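Side-chain contact in cytochrome P450 113A1 (Saccharopolyspora erythraea, PDB 2JJN), which hydroxylates erythromycin D at C-12 to give erythromycin C, using a heme b cofactor, in the erythromycin biosynthesis pathway: residues 93-98 with 349-354. The protein carries 2 engineered substitutions. Sequence-based numbering, arbitrary orientation.
With HEM (protoporphyrin IX containing Fe), chain B.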
loop_
_atom_site.group_PDB
_atom_site.type_symbol
_atom_site.label_atom_id
_atom_site.label_comp_id
_atom_site.label_asym_id
_atom_site.label_seq_id
_atom_site.Cartn_x
_atom_site.Cartn_y
_atom_site.Cartn_z
ATOM N N PRO A 93 -7.387 22.357 6.599
ATOM C CA PRO A 93 -7.241 22.015 8.029
ATOM C C PRO A 93 -8.035 20.777 8.482
ATOM O O PRO A 93 -7.675 20.166 9.498
ATOM C CB PRO A 93 -7.771 23.269 8.735
ATOM C CG PRO A 93 -8.752 23.885 7.773
ATOM C CD PRO A 93 -8.327 23.463 6.360
ATOM N N GLU A 94 -9.040 20.395 7.703
ATOM C CA GLU A 94 -9.885 19.262 8.053
ATOM C C GLU A 94 -9.008 18.028 8.229
ATOM O O GLU A 94 -9.221 17.215 9.132
ATOM C CB GLU A 94 -11.014 19.016 7.020
ATOM C CG GLU A 94 -11.920 17.819 7.423
ATOM C CD GLU A 94 -13.045 17.475 6.443
ATOM O OE1 GLU A 94 -13.891 16.626 6.804
ATOM O OE2 GLU A 94 -13.095 18.027 5.322
ATOM N N HIS A 95 -8.018 17.856 7.344
ATOM C CA HIS A 95 -7.185 16.655 7.464
ATOM C C HIS A 95 -6.516 16.523 8.833
ATOM O O HIS A 95 -6.387 15.419 9.384
ATOM C CB HIS A 95 -6.089 16.621 6.383
ATOM C CG HIS A 95 -5.160 15.456 6.532
ATOM N ND1 HIS A 95 -3.944 15.563 7.179
ATOM C CD2 HIS A 95 -5.303 14.146 6.200
ATOM C CE1 HIS A 95 -3.356 14.375 7.196
ATOM N NE2 HIS A 95 -4.165 13.500 6.627
ATOM N N ARG A 96 -6.058 17.652 9.361
ATOM C CA ARG A 96 -5.327 17.630 10.601
ATOM C C ARG A 96 -6.266 17.211 11.734
ATOM O O ARG A 96 -5.877 16.411 12.567
ATOM C CB ARG A 96 -4.783 19.014 10.874
ATOM C CG ARG A 96 -4.002 19.091 12.141
ATOM C CD ARG A 96 -3.772 20.573 12.394
ATOM N NE ARG A 96 -2.759 21.091 11.481
ATOM C CZ ARG A 96 -2.756 22.313 10.966
ATOM N NH1 ARG A 96 -3.738 23.168 11.251
ATOM N NH2 ARG A 96 -1.763 22.677 10.161
ATOM N N ALA A 97 -7.481 17.761 11.726
ATOM C CA ALA A 97 -8.497 17.450 12.761
ATOM C C ALA A 97 -8.846 15.968 12.671
ATOM O O ALA A 97 -8.965 15.273 13.702
ATOM C CB ALA A 97 -9.745 18.282 12.578
ATOM N N LEU A 98 -9.070 15.496 11.446
ATOM C CA LEU A 98 -9.460 14.127 11.266
ATOM C C LEU A 98 -8.325 13.172 11.673
ATOM O O LEU A 98 -8.541 12.178 12.342
ATOM C CB LEU A 98 -9.914 13.907 9.820
ATOM C CG LEU A 98 -10.383 12.543 9.432
ATOM C CD1 LEU A 98 -11.650 12.155 10.247
ATOM C CD2 LEU A 98 -10.701 12.561 7.957
ATOM N N GLY A 349 5.366 13.733 4.364
ATOM C CA GLY A 349 4.532 14.854 4.833
ATOM C C GLY A 349 3.317 14.392 5.614
ATOM O O GLY A 349 3.337 13.317 6.235
ATOM N N VAL A 350 2.262 15.213 5.590
ATOM C CA VAL A 350 1.197 14.998 6.570
ATOM C C VAL A 350 0.334 13.764 6.323
ATOM O O VAL A 350 -0.385 13.310 7.247
ATOM C CB VAL A 350 0.295 16.226 6.732
ATOM C CG1 VAL A 350 1.116 17.432 7.249
ATOM C CG2 VAL A 350 -0.409 16.555 5.463
ATOM N N HIS A 351 0.357 13.231 5.093
ATOM C CA HIS A 351 -0.398 12.005 4.828
ATOM C C HIS A 351 0.444 10.752 5.002
ATOM O O HIS A 351 -0.020 9.641 4.665
ATOM C CB HIS A 351 -1.002 12.023 3.405
ATOM C CG HIS A 351 -2.089 13.031 3.240
ATOM N ND1 HIS A 351 -3.409 12.767 3.575
ATOM C CD2 HIS A 351 -2.068 14.288 2.731
ATOM C CE1 HIS A 351 -4.144 13.833 3.289
ATOM N NE2 HIS A 351 -3.355 14.771 2.778
ATOM N N PHE A 352 1.659 10.879 5.552
ATOM C CA PHE A 352 2.550 9.722 5.735
ATOM C C PHE A 352 1.766 8.552 6.370
ATOM O O PHE A 352 1.021 8.732 7.330
ATOM C CB PHE A 352 3.708 10.121 6.657
ATOM C CG PHE A 352 4.796 9.074 6.741
ATOM C CD1 PHE A 352 5.903 9.121 5.901
ATOM C CD2 PHE A 352 4.682 8.016 7.675
ATOM C CE1 PHE A 352 6.921 8.111 5.990
ATOM C CE2 PHE A 352 5.663 7.040 7.793
ATOM C CZ PHE A 352 6.782 7.066 6.930
ATOM N N CYS A 353 1.922 7.358 5.810
ATOM C CA CYS A 353 1.109 6.177 6.198
ATOM C C CYS A 353 0.878 6.007 7.694
ATOM O O CYS A 353 1.826 5.804 8.445
ATOM C CB CYS A 353 1.841 4.932 5.674
ATOM S SG CYS A 353 0.847 3.475 5.926
ATOM N N LEU A 354 -0.394 6.076 8.082
ATOM C CA LEU A 354 -0.846 5.848 9.439
ATOM C C LEU A 354 -0.607 4.405 9.848
ATOM O O LEU A 354 -0.473 4.094 11.037
ATOM C CB LEU A 354 -2.378 6.162 9.514
ATOM C CG LEU A 354 -2.971 6.212 10.913
ATOM C CD1 LEU A 354 -2.265 7.189 11.858
ATOM C CD2 LEU A 354 -4.434 6.602 10.756
HETATM C CHA HEM B . -1.323 6.472 3.637
HETATM C CHB HEM B . 1.641 3.173 1.601
HETATM C CHC HEM B . 0.097 -0.135 4.787
HETATM C CHD HEM B . -3.407 2.899 6.264
HETATM C C1A HEM B . -0.349 5.850 2.881
HETATM C C2A HEM B . 0.443 6.517 1.842
HETATM C C3A HEM B . 1.244 5.611 1.273
HETATM C C4A HEM B . 0.994 4.336 1.915
HETATM C CMA HEM B . 2.237 5.837 0.112
HETATM C CAA HEM B . 0.384 8.016 1.494
HETATM C CBA HEM B . -0.762 8.326 0.548
HETATM C CGA HEM B . -0.680 9.747 -0.016
HETATM O O1A HEM B . 0.263 10.506 0.343
HETATM O O2A HEM B . -1.619 10.102 -0.797
HETATM C C1B HEM B . 1.481 1.981 2.309
HETATM C C2B HEM B . 2.261 0.788 2.103
HETATM C C3B HEM B . 1.838 -0.136 2.997
HETATM C C4B HEM B . 0.775 0.497 3.767
HETATM C CMB HEM B . 3.357 0.746 1.017
HETATM C CAB HEM B . 2.269 -1.598 3.227
HETATM C CBB HEM B . 3.502 -1.943 3.043
HETATM C C1C HEM B . -0.983 0.397 5.457
HETATM C C2C HEM B . -1.751 -0.293 6.482
HETATM C C3C HEM B . -2.725 0.548 6.891
HETATM C C4C HEM B . -2.588 1.802 6.146
HETATM C CMC HEM B . -1.422 -1.735 6.951
HETATM C CAC HEM B . -3.848 0.319 7.921
HETATM C CBC HEM B . -3.664 -0.348 9.060
HETATM C C1D HEM B . -3.150 4.093 5.661
HETATM C C2D HEM B . -3.974 5.244 5.846
HETATM C C3D HEM B . -3.330 6.342 5.063
HETATM C C4D HEM B . -2.171 5.760 4.454
HETATM C CMD HEM B . -5.280 5.345 6.690
HETATM C CAD HEM B . -3.811 7.794 4.899
HETATM C CBD HEM B . -3.159 8.720 5.944
HETATM C CGD HEM B . -3.553 10.142 5.688
HETATM O O1D HEM B . -4.089 10.464 4.613
HETATM O O2D HEM B . -3.320 10.968 6.595
HETATM N NA HEM B . 0.034 4.499 2.923
HETATM N NB HEM B . 0.533 1.780 3.308
HETATM N NC HEM B . -1.550 1.646 5.281
HETATM N ND HEM B . -2.070 4.431 4.820
HETATM FE FE HEM B . -0.645 3.133 4.180
HETATM O O HOH W 1 -2.014 2.539 2.541
#
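With CG anti to the backbone N (chi1 176°), H95 carries its imidazole from helix 94-105 across to the ring of H351, whose own CG lies anti to the carbonyl carbon (chi1 -69°) and swings that ring back to meet it. The two rings overlap partly, their centroids 4.0 Å apart and their planes inclined at 48°, an oblique aromatic pair. Both rings serve one anion: a single heme propionate is divided between two histidines, each giving an N-H to a different oxygen. H95 NE2 donates to HEM O2D at 2.7 Å, and H351 ND1 donates to HEM O1D at 2.6 Å along a nearly straight line, with the acceptor near the plane of each donor ring. Gripped at both oxygens, the carboxylate is restrained from turning. The site joins the cysteine-ligand loop of the cytochrome P450 fold to helix 94-105, some 250 residues earlier in the chain, loop and helix together holding one heme propionate; two residues beyond H351, C353 SG binds the heme iron at 2.3 Å, with a water on the other side of the metal. V350 adds a lesser contact, its carbonyl O lying 3.2 Å from H95 CE1 near the ring plane, while its CG2 methyl reaches H95 ND1 at 4.1 Å. R99 and R293 also hydrogen-bond to the heme, and R99 ties back to the same loop through the carbonyl of F352.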